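Local coordinates for protein glutathione transferase o1 (Bombyx mori, PDB 3RBT) that belongs to the Omega glutathione transferases, a family generally assigned glutathione transferase and dehydroascorbate reductase activities, though its own activity may be weak, at residues A[223-227]-A[228-232]; A[151-154]-A[155-159]; A[160-164]-A[165-169]. All coordinates share one frame; numbering follows the deposited sequence.

Interaction 1. Residues A[223-227]-A[228-232]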
ATOM      1  N   HIS A 223      14.470 -18.418 -10.312  1.00 28.15           N
ATOM      2  CA  HIS A 223      13.022 -18.399 -10.589  1.00 26.89           C
ATOM      3  C   HIS A 223      12.626 -17.805 -11.944  1.00 26.69           C
ATOM      4  O   HIS A 223      11.468 -17.396 -12.148  1.00 25.89           O
ATOM      5  CB  HIS A 223      12.287 -17.674  -9.457  1.00 25.42           C
ATOM      6  CG  HIS A 223      12.429 -18.355  -8.138  1.00 25.19           C
ATOM      7  ND1 HIS A 223      13.263 -17.887  -7.145  1.00 25.59           N
ATOM      8  CD2 HIS A 223      11.885 -19.500  -7.667  1.00 25.15           C
ATOM      9  CE1 HIS A 223      13.211 -18.705  -6.111  1.00 25.97           C
ATOM     10  NE2 HIS A 223      12.376 -19.689  -6.400  1.00 26.18           N
ATOM     11  N   ALA A 224      13.594 -17.771 -12.856  1.00 27.07           N
ATOM     12  CA  ALA A 224      13.446 -17.148 -14.165  1.00 27.22           C
ATOM     13  C   ALA A 224      12.780 -18.061 -15.186  1.00 27.91           C
ATOM     14  O   ALA A 224      12.856 -19.290 -15.088  1.00 28.81           O
ATOM     15  CB  ALA A 224      14.819 -16.716 -14.693  1.00 28.07           C
ATOM     16  N   HIS A 225      12.142 -17.438 -16.173  1.00 27.39           N
ATOM     17  CA  HIS A 225      11.778 -18.105 -17.419  1.00 28.22           C
ATOM     18  C   HIS A 225      12.243 -17.234 -18.581  1.00 28.34           C
ATOM     19  O   HIS A 225      12.419 -16.025 -18.421  1.00 27.49           O
ATOM     20  CB  HIS A 225      10.269 -18.365 -17.492  1.00 28.06           C
ATOM     21  CG  HIS A 225       9.785 -19.357 -16.479  1.00 28.90           C
ATOM     22  ND1 HIS A 225       9.420 -18.993 -15.201  1.00 27.49           N
ATOM     23  CD2 HIS A 225       9.646 -20.702 -16.542  1.00 30.07           C
ATOM     24  CE1 HIS A 225       9.069 -20.070 -14.522  1.00 28.32           C
ATOM     25  NE2 HIS A 225       9.193 -21.121 -15.314  1.00 30.16           N
ATOM     26  N   SER A 226      12.454 -17.856 -19.738  1.00 29.04           N
ATOM     27  CA  SER A 226      12.901 -17.158 -20.935  1.00 29.43           C
ATOM     28  C   SER A 226      11.776 -16.339 -21.591  1.00 29.09           C
ATOM     29  O   SER A 226      10.596 -16.542 -21.283  1.00 27.81           O
ATOM     30  CB  SER A 226      13.486 -18.171 -21.930  1.00 31.42           C
ATOM     31  OG  SER A 226      12.498 -19.083 -22.381  1.00 31.47           O
ATOM     32  N   PRO A 227      12.143 -15.382 -22.474  1.00 29.94           N
ATOM     33  CA  PRO A 227      11.171 -14.708 -23.337  1.00 30.09           C
ATOM     34  C   PRO A 227      10.214 -15.689 -24.018  1.00 30.72           C
ATOM     35  O   PRO A 227       8.997 -15.498 -23.956  1.00 30.13           O
ATOM     36  CB  PRO A 227      12.057 -14.026 -24.376  1.00 31.59           C
ATOM     37  CG  PRO A 227      13.290 -13.676 -23.605  1.00 31.20           C
ATOM     38  CD  PRO A 227      13.468 -14.731 -22.548  1.00 30.33           C
ATOM     39  N   GLN A 228      10.757 -16.743 -24.628  1.00 31.77           N
ATOM     40  CA  GLN A 228       9.936 -17.715 -25.360  1.00 32.53           C
ATOM     41  C   GLN A 228       8.963 -18.448 -24.431  1.00 31.31           C
ATOM     42  O   GLN A 228       7.786 -18.623 -24.768  1.00 31.04           O
ATOM     43  CB  GLN A 228      10.814 -18.721 -26.124  1.00 34.40           C
ATOM     44  CG  GLN A 228      10.047 -19.617 -27.107  1.00 36.60           C
ATOM     45  CD  GLN A 228       9.327 -18.826 -28.199  1.00 39.33           C
ATOM     46  OE1 GLN A 228       8.102 -18.875 -28.307  1.00 39.96           O
ATOM     47  NE2 GLN A 228      10.088 -18.084 -28.999  1.00 40.42           N
ATOM     48  N   GLU A 229       9.463 -18.857 -23.265  1.00 30.02           N
ATOM     49  CA  GLU A 229       8.650 -19.569 -22.283  1.00 29.58           C
ATOM     50  C   GLU A 229       7.489 -18.702 -21.796  1.00 28.31           C
ATOM     51  O   GLU A 229       6.355 -19.168 -21.732  1.00 28.36           O
ATOM     52  CB  GLU A 229       9.508 -20.074 -21.107  1.00 28.64           C
ATOM     53  CG  GLU A 229      10.411 -21.272 -21.469  1.00 30.32           C
ATOM     54  CD  GLU A 229      11.603 -21.431 -20.529  1.00 29.20           C
ATOM     55  OE1 GLU A 229      11.633 -20.762 -19.475  1.00 28.83           O
ATOM     56  OE2 GLU A 229      12.518 -22.221 -20.842  1.00 31.33           O
ATOM     57  N   TYR A 230       7.766 -17.440 -21.478  1.00 27.60           N
ATOM     58  CA  TYR A 230       6.696 -16.505 -21.114  1.00 26.90           C
ATOM     59  C   TYR A 230       5.701 -16.327 -22.255  1.00 28.15           C
ATOM     60  O   TYR A 230       4.485 -16.290 -22.017  1.00 27.95           O
ATOM     61  CB  TYR A 230       7.258 -15.149 -20.698  1.00 26.10           C
ATOM     62  CG  TYR A 230       7.778 -15.097 -19.273  1.00 24.73           C
ATOM     63  CD1 TYR A 230       7.058 -15.666 -18.219  1.00 24.46           C
ATOM     64  CD2 TYR A 230       8.977 -14.452 -18.979  1.00 24.13           C
ATOM     65  CE1 TYR A 230       7.539 -15.606 -16.908  1.00 23.76           C
ATOM     66  CE2 TYR A 230       9.460 -14.382 -17.676  1.00 22.75           C
ATOM     67  CZ  TYR A 230       8.741 -14.959 -16.651  1.00 22.58           C
ATOM     68  OH  TYR A 230       9.224 -14.889 -15.365  1.00 23.64           O
ATOM     69  N   PHE A 231       6.226 -16.238 -23.481  1.00 29.40           N
ATOM     70  CA  PHE A 231       5.419 -16.000 -24.684  1.00 31.06           C
ATOM     71  C   PHE A 231       4.453 -17.151 -24.953  1.00 31.84           C
ATOM     72  O   PHE A 231       3.263 -16.929 -25.171  1.00 31.94           O
ATOM     73  CB  PHE A 231       6.323 -15.735 -25.895  1.00 32.14           C
ATOM     74  CG  PHE A 231       5.584 -15.578 -27.206  1.00 35.39           C
ATOM     75  CD1 PHE A 231       4.787 -14.460 -27.454  1.00 35.40           C
ATOM     76  CD2 PHE A 231       5.718 -16.537 -28.213  1.00 37.01           C
ATOM     77  CE1 PHE A 231       4.116 -14.308 -28.680  1.00 37.37           C
ATOM     78  CE2 PHE A 231       5.053 -16.389 -29.439  1.00 39.42           C
ATOM     79  CZ  PHE A 231       4.252 -15.271 -29.670  1.00 38.83           C
ATOM     80  N   ASP A 232       4.970 -18.378 -24.922  1.00 32.51           N
ATOM     81  CA  ASP A 232       4.133 -19.558 -25.077  1.00 33.41           C
ATOM     82  C   ASP A 232       3.113 -19.697 -23.945  1.00 32.62           C
ATOM     83  O   ASP A 232       1.974 -20.099 -24.187  1.00 33.37           O
ATOM     84  CB  ASP A 232       5.000 -20.812 -25.233  1.00 34.25           C
ATOM     85  CG  ASP A 232       5.635 -20.899 -26.609  1.00 35.78           C
ATOM     86  OD1 ASP A 232       4.995 -20.430 -27.571  1.00 35.74           O
ATOM     87  OD2 ASP A 232       6.761 -21.424 -26.734  1.00 36.12           O
TER
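His225 opens the contact by laying its CB over one face of the Tyr230 ring, 3.9 Å from the ring centroid, a CH-pi contact. The two rings meet obliquely, with planes 58° apart. Glu229 OE1 lies at the edge of the imidazole, near its plane. Tyr230 is also held at its far end, where OH is hydrogen-bonded to Glu184 of helix 174-186.

Ser226 follows as the N-cap. Its OG sits between the backbone N and the carbonyl carbon (chi1 64°), where it can reach Glu229 N, accepting from it at 3.2 Å; serine suits the cap because its short hydroxyl chain can accept a first-turn N-H. In return Ser226 N donates to Glu229 OE1 at 3.0 Å, reaching that oxygen from above the carboxylate plane. A negative group near a helix N terminus would also be favoured by the helix dipole. Ser226 O accepts from Tyr230 N at 3.0 Å.

Pro227 is the first helical residue, where its missing N-H costs no helical hydrogen bond; its O accepts from Phe231 N at 2.9 Å. The reciprocal bonds between Ser226 and Glu229 are those of a capping box, here starting helix 227-237.

Interaction 2. Residues A[151-154]-A[155-159]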
ATOM      1  N   THR A 151       5.804   4.446 -17.571  1.00 35.85           N
ATOM      2  CA  THR A 151       6.368   4.013 -16.299  1.00 34.04           C
ATOM      3  C   THR A 151       7.874   3.783 -16.433  1.00 33.79           C
ATOM      4  O   THR A 151       8.640   4.164 -15.547  1.00 33.50           O
ATOM      5  CB  THR A 151       5.675   2.741 -15.767  1.00 32.77           C
ATOM      6  OG1 THR A 151       4.254   2.933 -15.781  1.00 33.45           O
ATOM      7  CG2 THR A 151       6.126   2.429 -14.342  1.00 31.12           C
ATOM      8  N   LEU A 152       8.297   3.182 -17.547  1.00 33.66           N
ATOM      9  CA  LEU A 152       9.720   2.957 -17.786  1.00 33.64           C
ATOM     10  C   LEU A 152      10.532   4.261 -17.835  1.00 34.45           C
ATOM     11  O   LEU A 152      11.688   4.280 -17.408  1.00 34.18           O
ATOM     12  CB  LEU A 152       9.961   2.107 -19.044  1.00 34.27           C
ATOM     13  CG  LEU A 152       9.525   0.631 -19.033  1.00 33.59           C
ATOM     14  CD1 LEU A 152       9.802  -0.034 -20.389  1.00 33.73           C
ATOM     15  CD2 LEU A 152      10.177  -0.164 -17.901  1.00 31.12           C
ATOM     16  N   GLU A 153       9.929   5.342 -18.333  1.00 35.34           N
ATOM     17  CA  GLU A 153      10.603   6.652 -18.349  1.00 36.53           C
ATOM     18  C   GLU A 153      10.883   7.140 -16.923  1.00 35.23           C
ATOM     19  O   GLU A 153      11.948   7.686 -16.648  1.00 35.79           O
ATOM     20  CB  GLU A 153       9.809   7.709 -19.144  1.00 38.27           C
ATOM     21  CG  GLU A 153      10.689   8.867 -19.680  1.00 42.27           C
ATOM     22  CD  GLU A 153       9.928   9.911 -20.512  1.00 47.06           C
ATOM     23  OE1 GLU A 153      10.355  10.200 -21.659  1.00 49.39           O
ATOM     24  OE2 GLU A 153       8.912  10.454 -20.022  1.00 47.63           O
ATOM     25  N   ILE A 154       9.917   6.935 -16.027  1.00 33.49           N
ATOM     26  CA  ILE A 154      10.056   7.323 -14.621  1.00 32.22           C
ATOM     27  C   ILE A 154      11.203   6.551 -13.958  1.00 30.83           C
ATOM     28  O   ILE A 154      12.059   7.136 -13.292  1.00 30.65           O
ATOM     29  CB  ILE A 154       8.714   7.122 -13.848  1.00 31.37           C
ATOM     30  CG1 ILE A 154       7.700   8.202 -14.256  1.00 33.11           C
ATOM     31  CG2 ILE A 154       8.929   7.132 -12.326  1.00 30.50           C
ATOM     32  CD1 ILE A 154       6.246   7.812 -14.019  1.00 33.44           C
ATOM     33  N   PHE A 155      11.223   5.240 -14.166  1.00 29.47           N
ATOM     34  CA  PHE A 155      12.248   4.386 -13.567  1.00 28.66           C
ATOM     35  C   PHE A 155      13.639   4.570 -14.173  1.00 29.91           C
ATOM     36  O   PHE A 155      14.640   4.358 -13.493  1.00 30.18           O
ATOM     37  CB  PHE A 155      11.799   2.921 -13.566  1.00 27.27           C
ATOM     38  CG  PHE A 155      10.865   2.596 -12.440  1.00 24.88           C
ATOM     39  CD1 PHE A 155      11.335   1.956 -11.300  1.00 23.47           C
ATOM     40  CD2 PHE A 155       9.524   2.973 -12.494  1.00 25.09           C
ATOM     41  CE1 PHE A 155      10.481   1.670 -10.233  1.00 20.98           C
ATOM     42  CE2 PHE A 155       8.651   2.690 -11.423  1.00 23.65           C
ATOM     43  CZ  PHE A 155       9.137   2.036 -10.295  1.00 20.93           C
ATOM     44  N   GLU A 156      13.692   4.986 -15.437  1.00 31.11           N
ATOM     45  CA  GLU A 156      14.958   5.306 -16.093  1.00 32.85           C
ATOM     46  C   GLU A 156      15.575   6.537 -15.439  1.00 33.88           C
ATOM     47  O   GLU A 156      16.750   6.534 -15.064  1.00 34.00           O
ATOM     48  CB  GLU A 156      14.747   5.553 -17.594  1.00 33.94           C
ATOM     49  CG  GLU A 156      15.965   6.131 -18.326  1.00 35.88           C
ATOM     50  CD  GLU A 156      17.109   5.145 -18.456  1.00 36.09           C
ATOM     51  OE1 GLU A 156      18.243   5.594 -18.703  1.00 38.15           O
ATOM     52  OE2 GLU A 156      16.884   3.923 -18.317  1.00 35.34           O
ATOM     53  N   LYS A 157      14.757   7.578 -15.302  1.00 34.55           N
ATOM     54  CA  LYS A 157      15.158   8.816 -14.654  1.00 35.90           C
ATOM     55  C   LYS A 157      15.564   8.596 -13.196  1.00 34.74           C
ATOM     56  O   LYS A 157      16.560   9.158 -12.739  1.00 35.55           O
ATOM     57  CB  LYS A 157      14.042   9.856 -14.764  1.00 36.69           C
ATOM     58  CG  LYS A 157      13.969  10.513 -16.145  1.00 39.91           C
ATOM     59  CD  LYS A 157      12.643  11.238 -16.363  1.00 42.11           C
ATOM     60  CE  LYS A 157      12.556  11.827 -17.768  1.00 44.71           C
ATOM     61  NZ  LYS A 157      11.148  12.163 -18.120  1.00 45.70           N
ATOM     62  N   GLU A 158      14.805   7.761 -12.486  1.00 33.02           N
ATOM     63  CA  GLU A 158      15.104   7.447 -11.092  1.00 32.10           C
ATOM     64  C   GLU A 158      16.422   6.689 -10.926  1.00 31.91           C
ATOM     65  O   GLU A 158      17.230   7.036 -10.062  1.00 32.21           O
ATOM     66  CB  GLU A 158      13.964   6.651 -10.452  1.00 30.65           C
ATOM     67  CG  GLU A 158      14.185   6.329  -8.976  1.00 30.67           C
ATOM     68  CD  GLU A 158      14.182   7.561  -8.083  1.00 32.49           C
ATOM     69  OE1 GLU A 158      13.426   8.510  -8.360  1.00 34.21           O
ATOM     70  OE2 GLU A 158      14.934   7.582  -7.088  1.00 33.92           O
ATOM     71  N   LEU A 159      16.629   5.651 -11.740  1.00 31.14           N
ATOM     72  CA  LEU A 159      17.879   4.887 -11.683  1.00 31.27           C
ATOM     73  C   LEU A 159      19.084   5.773 -12.023  1.00 32.94           C
ATOM     74  O   LEU A 159      20.124   5.684 -11.368  1.00 33.63           O
ATOM     75  CB  LEU A 159      17.820   3.670 -12.612  1.00 30.54           C
ATOM     76  CG  LEU A 159      18.973   2.664 -12.615  1.00 30.76           C
ATOM     77  CD1 LEU A 159      19.214   2.055 -11.236  1.00 29.10           C
ATOM     78  CD2 LEU A 159      18.676   1.572 -13.626  1.00 30.41           C
TER
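Phe155 lies alongside Thr151, one turn earlier, both side chains pointing the same way. The methyl CG2 of Thr151 is 3.9 Å from CE2 of the Phe155 ring, and Thr151 O sits at the ring edge, in its plane, 3.4 Å from Phe155 CD2. With its CG beside the backbone N (chi1 -81°), the phenyl is directed back along this side of the helix. A large ring suits the buried position: it meets Phe126 edge-to-face and touches Phe207, while Thr151 turns its OG1 to Gln147 O. Ile154 CG2 approaches Phe155 CD2 obliquely at 4.2 Å.

Glu156 continues the backbone ladder, its N donating to Leu152 O at 2.9 Å. Its buried carboxylate is satisfied beyond this turn by two backbone donors, Asn206 N on OE1 and Phe207 N on OE2, so the acid accepts two N-H groups of the first turn of helix 205-216, which have no helical carbonyl to bond.

Lys157 belongs to the outer surface. Its extended chain runs beside that of Glu153, and the ammonium NZ comes to 3.4 Å from Glu153 OE2, a rather long salt bridge. Both residue types have long flexible chains, which fits them for an exposed pairing. The backbones of the same two residues are joined as well, Lys157 N donating to Glu153 O at 3.1 Å.

Glu158 N donates to Ile154 O at 2.9 Å. Its chain bends at chi2 (66°), and OE2 forms a salt bridge with Arg162. Leu159 ends the segment on the buried side against Trp210.

Apolar residues facing helices 113-138 and 205-216, and an i to i+4 acid-lysine pair on the outside, make this an amphipathic alpha-helix of the all-helical C-terminal domain of glutathione transferases.

Interaction 3. Residues A[160-164]-A[165-169]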
ATOM      1  N   THR A 160      18.927   6.629 -13.037  1.00 33.78           N
ATOM      2  CA  THR A 160      19.976   7.570 -13.441  1.00 35.59           C
ATOM      3  C   THR A 160      20.322   8.505 -12.281  1.00 36.06           C
ATOM      4  O   THR A 160      21.495   8.717 -11.979  1.00 37.26           O
ATOM      5  CB  THR A 160      19.573   8.375 -14.713  1.00 36.79           C
ATOM      6  OG1 THR A 160      19.095   7.473 -15.720  1.00 36.37           O
ATOM      7  CG2 THR A 160      20.768   9.163 -15.280  1.00 38.64           C
ATOM      8  N   ASN A 161      19.295   9.029 -11.616  1.00 35.58           N
ATOM      9  CA  ASN A 161      19.477   9.952 -10.494  1.00 36.22           C
ATOM     10  C   ASN A 161      20.235   9.333  -9.325  1.00 35.51           C
ATOM     11  O   ASN A 161      20.996  10.017  -8.631  1.00 36.48           O
ATOM     12  CB  ASN A 161      18.126  10.480 -10.012  1.00 35.99           C
ATOM     13  CG  ASN A 161      17.562  11.557 -10.912  1.00 38.16           C
ATOM     14  OD1 ASN A 161      18.291  12.206 -11.666  1.00 43.11           O
ATOM     15  ND2 ASN A 161      16.256  11.767 -10.828  1.00 38.51           N
ATOM     16  N   ARG A 162      20.016   8.035  -9.113  1.00 33.51           N
ATOM     17  CA  ARG A 162      20.686   7.299  -8.047  1.00 32.63           C
ATOM     18  C   ARG A 162      22.156   7.011  -8.373  1.00 33.43           C
ATOM     19  O   ARG A 162      22.993   7.014  -7.473  1.00 34.17           O
ATOM     20  CB  ARG A 162      19.927   6.009  -7.718  1.00 30.70           C
ATOM     21  CG  ARG A 162      18.557   6.277  -7.097  1.00 29.97           C
ATOM     22  CD  ARG A 162      17.917   5.035  -6.524  1.00 27.13           C
ATOM     23  NE  ARG A 162      16.555   5.329  -6.089  1.00 26.26           N
ATOM     24  CZ  ARG A 162      15.838   4.581  -5.254  1.00 24.37           C
ATOM     25  NH1 ARG A 162      16.336   3.463  -4.732  1.00 21.80           N
ATOM     26  NH2 ARG A 162      14.613   4.967  -4.931  1.00 22.69           N
ATOM     27  N   GLY A 163      22.459   6.759  -9.645  1.00 33.17           N
ATOM     28  CA  GLY A 163      23.838   6.555 -10.091  1.00 34.11           C
ATOM     29  C   GLY A 163      24.504   5.285  -9.589  1.00 33.20           C
ATOM     30  O   GLY A 163      25.736   5.205  -9.508  1.00 34.61           O
ATOM     31  N   THR A 164      23.688   4.293  -9.251  1.00 30.65           N
ATOM     32  CA  THR A 164      24.184   2.992  -8.830  1.00 29.78           C
ATOM     33  C   THR A 164      23.771   1.929  -9.845  1.00 28.84           C
ATOM     34  O   THR A 164      22.871   2.157 -10.655  1.00 27.76           O
ATOM     35  CB  THR A 164      23.645   2.600  -7.432  1.00 28.49           C
ATOM     36  OG1 THR A 164      22.219   2.754  -7.405  1.00 26.96           O
ATOM     37  CG2 THR A 164      24.263   3.470  -6.338  1.00 28.94           C
ATOM     38  N   ASN A 165      24.428   0.768  -9.789  1.00 28.75           N
ATOM     39  CA  ASN A 165      24.071  -0.368 -10.641  1.00 27.94           C
ATOM     40  C   ASN A 165      22.637  -0.861 -10.435  1.00 25.91           C
ATOM     41  O   ASN A 165      21.991  -1.324 -11.373  1.00 25.84           O
ATOM     42  CB  ASN A 165      25.076  -1.511 -10.471  1.00 28.13           C
ATOM     43  CG  ASN A 165      26.465  -1.138 -10.974  1.00 30.93           C
ATOM     44  OD1 ASN A 165      26.623  -0.190 -11.747  1.00 32.15           O
ATOM     45  ND2 ASN A 165      27.480  -1.878 -10.533  1.00 29.91           N
ATOM     46  N   TYR A 166      22.142  -0.752  -9.204  1.00 24.78           N
ATOM     47  CA  TYR A 166      20.783  -1.160  -8.884  1.00 22.69           C
ATOM     48  C   TYR A 166      20.074  -0.074  -8.102  1.00 22.12           C
ATOM     49  O   TYR A 166      20.715   0.827  -7.568  1.00 22.69           O
ATOM     50  CB  TYR A 166      20.783  -2.440  -8.052  1.00 21.80           C
ATOM     51  CG  TYR A 166      21.633  -3.570  -8.583  1.00 22.29           C
ATOM     52  CD1 TYR A 166      21.075  -4.569  -9.384  1.00 21.48           C
ATOM     53  CD2 TYR A 166      22.987  -3.667  -8.249  1.00 22.86           C
ATOM     54  CE1 TYR A 166      21.850  -5.620  -9.868  1.00 22.18           C
ATOM     55  CE2 TYR A 166      23.770  -4.717  -8.728  1.00 23.74           C
ATOM     56  CZ  TYR A 166      23.195  -5.687  -9.534  1.00 23.38           C
ATOM     57  OH  TYR A 166      23.959  -6.733  -9.994  1.00 25.56           O
ATOM     58  N   PHE A 167      18.751  -0.191  -7.995  1.00 20.92           N
ATOM     59  CA  PHE A 167      17.967   0.715  -7.161  1.00 20.47           C
ATOM     60  C   PHE A 167      18.389   0.619  -5.693  1.00 20.20           C
ATOM     61  O   PHE A 167      18.369   1.618  -4.970  1.00 20.22           O
ATOM     62  CB  PHE A 167      16.462   0.466  -7.357  1.00 19.59           C
ATOM     63  CG  PHE A 167      15.967   0.884  -8.714  1.00 20.73           C
ATOM     64  CD1 PHE A 167      15.905  -0.030  -9.760  1.00 20.73           C
ATOM     65  CD2 PHE A 167      15.607   2.208  -8.956  1.00 22.16           C
ATOM     66  CE1 PHE A 167      15.469   0.367 -11.030  1.00 21.66           C
ATOM     67  CE2 PHE A 167      15.178   2.620 -10.216  1.00 22.86           C
ATOM     68  CZ  PHE A 167      15.107   1.694 -11.257  1.00 22.55           C
ATOM     69  N   GLY A 168      18.809  -0.576  -5.278  1.00 19.65           N
ATOM     70  CA  GLY A 168      19.309  -0.809  -3.920  1.00 19.89           C
ATOM     71  C   GLY A 168      20.739  -0.366  -3.648  1.00 21.41           C
ATOM     72  O   GLY A 168      21.207  -0.437  -2.514  1.00 22.62           O
ATOM     73  N   GLY A 169      21.440   0.105  -4.675  1.00 22.23           N
ATOM     74  CA  GLY A 169      22.836   0.500  -4.523  1.00 23.20           C
ATOM     75  C   GLY A 169      23.748  -0.398  -5.323  1.00 23.64           C
ATOM     76  O   GLY A 169      23.464  -0.693  -6.480  1.00 23.40           O
TER
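Thr164 and Arg162 reach across the turn to two backbone carbonyls of the loop that follows. Thr164 OG1 lies between the backbone N and the carbonyl carbon (chi1 51°), a rotamer that brings the hydroxyl to Tyr166 O. The modelled 2.4 Å from Thr164 OG1 to Tyr166 O is very short and its exact value doubtful. The other branch, CG2, packs 3.8 Å from Gly169 CA; threonine thus offers a hydroxyl on one branch and a methyl on the other.

Arg162 stretches from the last helical turn, and its NH1 donates to Phe167 O at 2.8 Å. The oxygen lies in the guanidinium plane, but the donor stands above the carbonyl plane, and the N-H...O angle is a bent 141°. Phe167 CD2 lies over one guanidinium face, toward the rim. A salt bridge from NH2 to Asp119 would further limit rotation of the flat group.

Positive phi favours glycine at Gly163; at Gly169, which ends a type I turn begun at Tyr166, a CB would collide with the carbonyl O of Gly168. The loop leaves helix 145-162 for helix 174-186, with Asp176 receiving Phe167 N and Gly168 N, while the Phe167 ring meets Trp210 of helix 205-216 edge-to-face.

Overall arrangement
From the N terminus, interaction 2 comes first, within helix 145-162; interaction 3 follows at the end of that helix and turns into the loop leading to helix 174-186. Interaction 1 comes last, where the loop after helix 218-222 enters helix 227-237. All three are local and lie in series, so none nests within or crosses another. Interactions 2 and 3 are neighbours, their centres about 11 Å apart: Phe167 CZ of the loop packs on Leu159 CB at 3.6 Å. Interaction 1 stands apart, its nearest atoms about 14 Å from either; it brings the C-terminal helix against helix 174-186 and, through Tyr230 and His39, helix 36-47 of the thioredoxin-like domain.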